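Local coordinates for protein DNA polymerase (Bacillus phage phi29, PDB 2PY5) that replicates the viral DNA from a protein primer, displacing the non-template strand with high processivity and proofreading with a 3'-5' exonuclease, at residues Leu185-Ala190 / Ser194-Lys199. The protein carries 2 engineered substitutions. Residues are numbered along the deposited sequence; the frame is centred on the assembly and turned at random.
With nucleotides of chain C.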
# COMPACT_ATOMS: atom_id res chain seq x y z
N LEU F 185 -9.46 13.69 10.57
CA LEU F 185 -8.44 12.72 10.20
C LEU F 185 -7.11 13.44 10.07
O LEU F 185 -6.63 13.73 8.97
CB LEU F 185 -8.84 12.01 8.89
CG LEU F 185 -9.86 10.85 8.91
CD1 LEU F 185 -10.69 10.73 10.18
CD2 LEU F 185 -10.75 10.89 7.68
N ASP F 186 -6.51 13.77 11.21
CA ASP F 186 -5.36 14.68 11.18
C ASP F 186 -4.07 14.10 11.77
O ASP F 186 -3.15 14.85 12.09
CB ASP F 186 -5.71 15.98 11.88
CG ASP F 186 -6.07 15.79 13.31
OD1 ASP F 186 -6.63 16.74 13.92
OD2 ASP F 186 -5.83 14.68 13.86
N ARG F 187 -4.01 12.78 11.90
CA ARG F 187 -2.75 12.13 12.30
C ARG F 187 -1.79 12.00 11.12
O ARG F 187 -2.10 12.39 10.00
CB ARG F 187 -3.07 10.79 12.96
CG ARG F 187 -3.80 11.02 14.28
CD ARG F 187 -4.33 9.78 14.84
NE ARG F 187 -3.23 8.98 15.36
CZ ARG F 187 -2.73 9.07 16.60
NH1 ARG F 187 -3.26 9.90 17.50
NH2 ARG F 187 -1.72 8.29 16.94
N MET F 188 -0.60 11.48 11.38
CA MET F 188 0.44 11.49 10.37
C MET F 188 0.12 10.67 9.13
O MET F 188 0.57 11.01 8.04
CB MET F 188 1.77 11.03 10.97
CG MET F 188 2.95 11.29 10.09
SD MET F 188 4.51 10.74 10.83
CE MET F 188 4.34 11.53 12.43
N THR F 189 -0.62 9.58 9.32
CA THR F 189 -0.86 8.63 8.24
C THR F 189 -2.31 8.16 8.23
O THR F 189 -2.98 8.17 9.27
CB THR F 189 0.01 7.39 8.42
OG1 THR F 189 -0.45 6.65 9.53
CG2 THR F 189 1.50 7.78 8.63
N ALA F 190 -2.75 7.65 7.08
CA ALA F 190 -4.07 7.01 6.96
C ALA F 190 -4.26 5.89 7.97
O ALA F 190 -5.32 5.77 8.59
CB ALA F 190 -4.28 6.51 5.52
N SER F 194 -7.01 5.53 11.00
CA SER F 194 -7.89 4.36 11.12
C SER F 194 -7.84 3.78 12.52
O SER F 194 -8.87 3.48 13.14
CB SER F 194 -7.53 3.28 10.11
OG SER F 194 -8.02 3.59 8.83
N LEU F 195 -6.64 3.58 13.04
CA LEU F 195 -6.50 2.99 14.37
C LEU F 195 -7.08 3.88 15.46
O LEU F 195 -7.72 3.37 16.39
CB LEU F 195 -5.03 2.65 14.66
CG LEU F 195 -4.75 1.89 15.95
CD1 LEU F 195 -5.51 0.58 16.02
CD2 LEU F 195 -3.25 1.67 16.15
N LYS F 196 -6.87 5.18 15.35
CA LYS F 196 -7.41 6.12 16.33
C LYS F 196 -8.93 6.06 16.31
O LYS F 196 -9.58 6.02 17.36
CB LYS F 196 -6.91 7.54 16.07
CG LYS F 196 -7.38 8.57 17.08
CD LYS F 196 -8.70 9.19 16.69
CE LYS F 196 -8.98 10.41 17.54
NZ LYS F 196 -10.28 11.03 17.18
N GLY F 197 -9.50 6.02 15.11
CA GLY F 197 -10.96 5.94 14.94
C GLY F 197 -11.54 4.68 15.54
O GLY F 197 -12.59 4.72 16.20
N PHE F 198 -10.85 3.57 15.33
CA PHE F 198 -11.24 2.30 15.93
C PHE F 198 -11.22 2.39 17.45
O PHE F 198 -12.18 1.99 18.13
CB PHE F 198 -10.32 1.21 15.44
CG PHE F 198 -10.60 -0.12 16.04
CD1 PHE F 198 -11.81 -0.76 15.81
CD2 PHE F 198 -9.67 -0.74 16.84
CE1 PHE F 198 -12.07 -2.01 16.38
CE2 PHE F 198 -9.92 -1.98 17.41
CZ PHE F 198 -11.11 -2.61 17.18
N LYS F 199 -10.13 2.91 18.02
CA LYS F 199 -10.07 3.11 19.48
C LYS F 199 -11.18 3.99 20.02
O LYS F 199 -11.73 3.71 21.09
CB LYS F 199 -8.73 3.67 19.92
CG LYS F 199 -7.64 2.68 19.73
CD LYS F 199 -6.33 3.24 20.22
CE LYS F 199 -5.24 2.22 20.07
NZ LYS F 199 -3.90 2.79 20.39
P DC C 4 1.92 4.23 9.79
OP1 DC C 4 1.68 4.14 8.33
OP2 DC C 4 0.97 4.94 10.69
O5' DC C 4 2.12 2.80 10.44
C5' DC C 4 2.91 1.85 9.78
C4' DC C 4 2.20 0.51 9.79
O4' DC C 4 0.95 0.58 9.05
C3' DC C 4 2.99 -0.59 9.11
O3' DC C 4 3.90 -1.13 10.03
C2' DC C 4 1.91 -1.57 8.72
C1' DC C 4 0.78 -0.62 8.33
N1 DC C 4 0.75 -0.36 6.87
C2 DC C 4 0.34 -1.41 6.02
O2 DC C 4 0.05 -2.52 6.50
N3 DC C 4 0.29 -1.19 4.68
C4 DC C 4 0.61 0.00 4.19
N4 DC C 4 0.53 0.15 2.86
C5 DC C 4 1.02 1.08 5.03
C6 DC C 4 1.08 0.87 6.35
P DA C 3 1.98 7.48 14.52
OP1 DA C 3 0.94 8.30 13.87
OP2 DA C 3 1.68 6.45 15.58
O5' DA C 3 2.83 6.74 13.39
C5' DA C 3 3.00 7.39 12.16
C4' DA C 3 4.10 6.67 11.41
O4' DA C 3 5.34 6.83 12.14
C3' DA C 3 3.93 5.17 11.25
O3' DA C 3 3.37 4.89 9.98
C2' DA C 3 5.36 4.63 11.31
C1' DA C 3 6.16 5.66 12.09
N9 DA C 3 6.42 5.41 13.51
C8 DA C 3 5.50 5.02 14.46
N7 DA C 3 5.99 4.93 15.67
C5 DA C 3 7.32 5.29 15.51
C6 DA C 3 8.40 5.40 16.41
N6 DA C 3 8.30 5.13 17.72
N1 DA C 3 9.60 5.79 15.92
C2 DA C 3 9.71 6.06 14.60
N3 DA C 3 8.76 5.99 13.66
C4 DA C 3 7.59 5.60 14.18
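R187 and K196 meet at a helix N-terminus with T189 as its N-cap, where the loop after helix 160-182 turns into helix 190-202. Their aliphatic parts cross at about a right angle, R187 CD lying 3.6 Å from K196 CB. In the conformer described here, one of two modelled, CG of K196 is anti to the backbone N (chi1 -177°) and the chain bends at chi2, carrying the ammonium group away from R187 to a salt bridge with D200. A bend at chi3 (73°) sends NE of R187 to S192 OG, and NH2 stands 4.1 Å from OP1 of DA3 of chain C, near enough for its charge probably to help offset that phosphate.

T189 serves protein and DNA together. Its OG1 caps the helix by accepting a hydrogen bond from the backbone N of S192, and gives its own proton to OP2 of DC4 of chain C over a short 2.5 Å. Next to it, M188 SD rests 3.9 Å from C5' of DA3 of chain C. The loop thus holds DC4 by a hydrogen bond and packs against the preceding DA3, where the exonuclease region passes into the 192-229 region, which is involved in DNA binding and in coordinating synthesis with degradation.

Deeper in, S194 OG, in the conformer described, bonds to the carbonyl O of M385, while S194 N closes the first helical turn on A190 O at 3.0 Å, its N-H...O angle 158°.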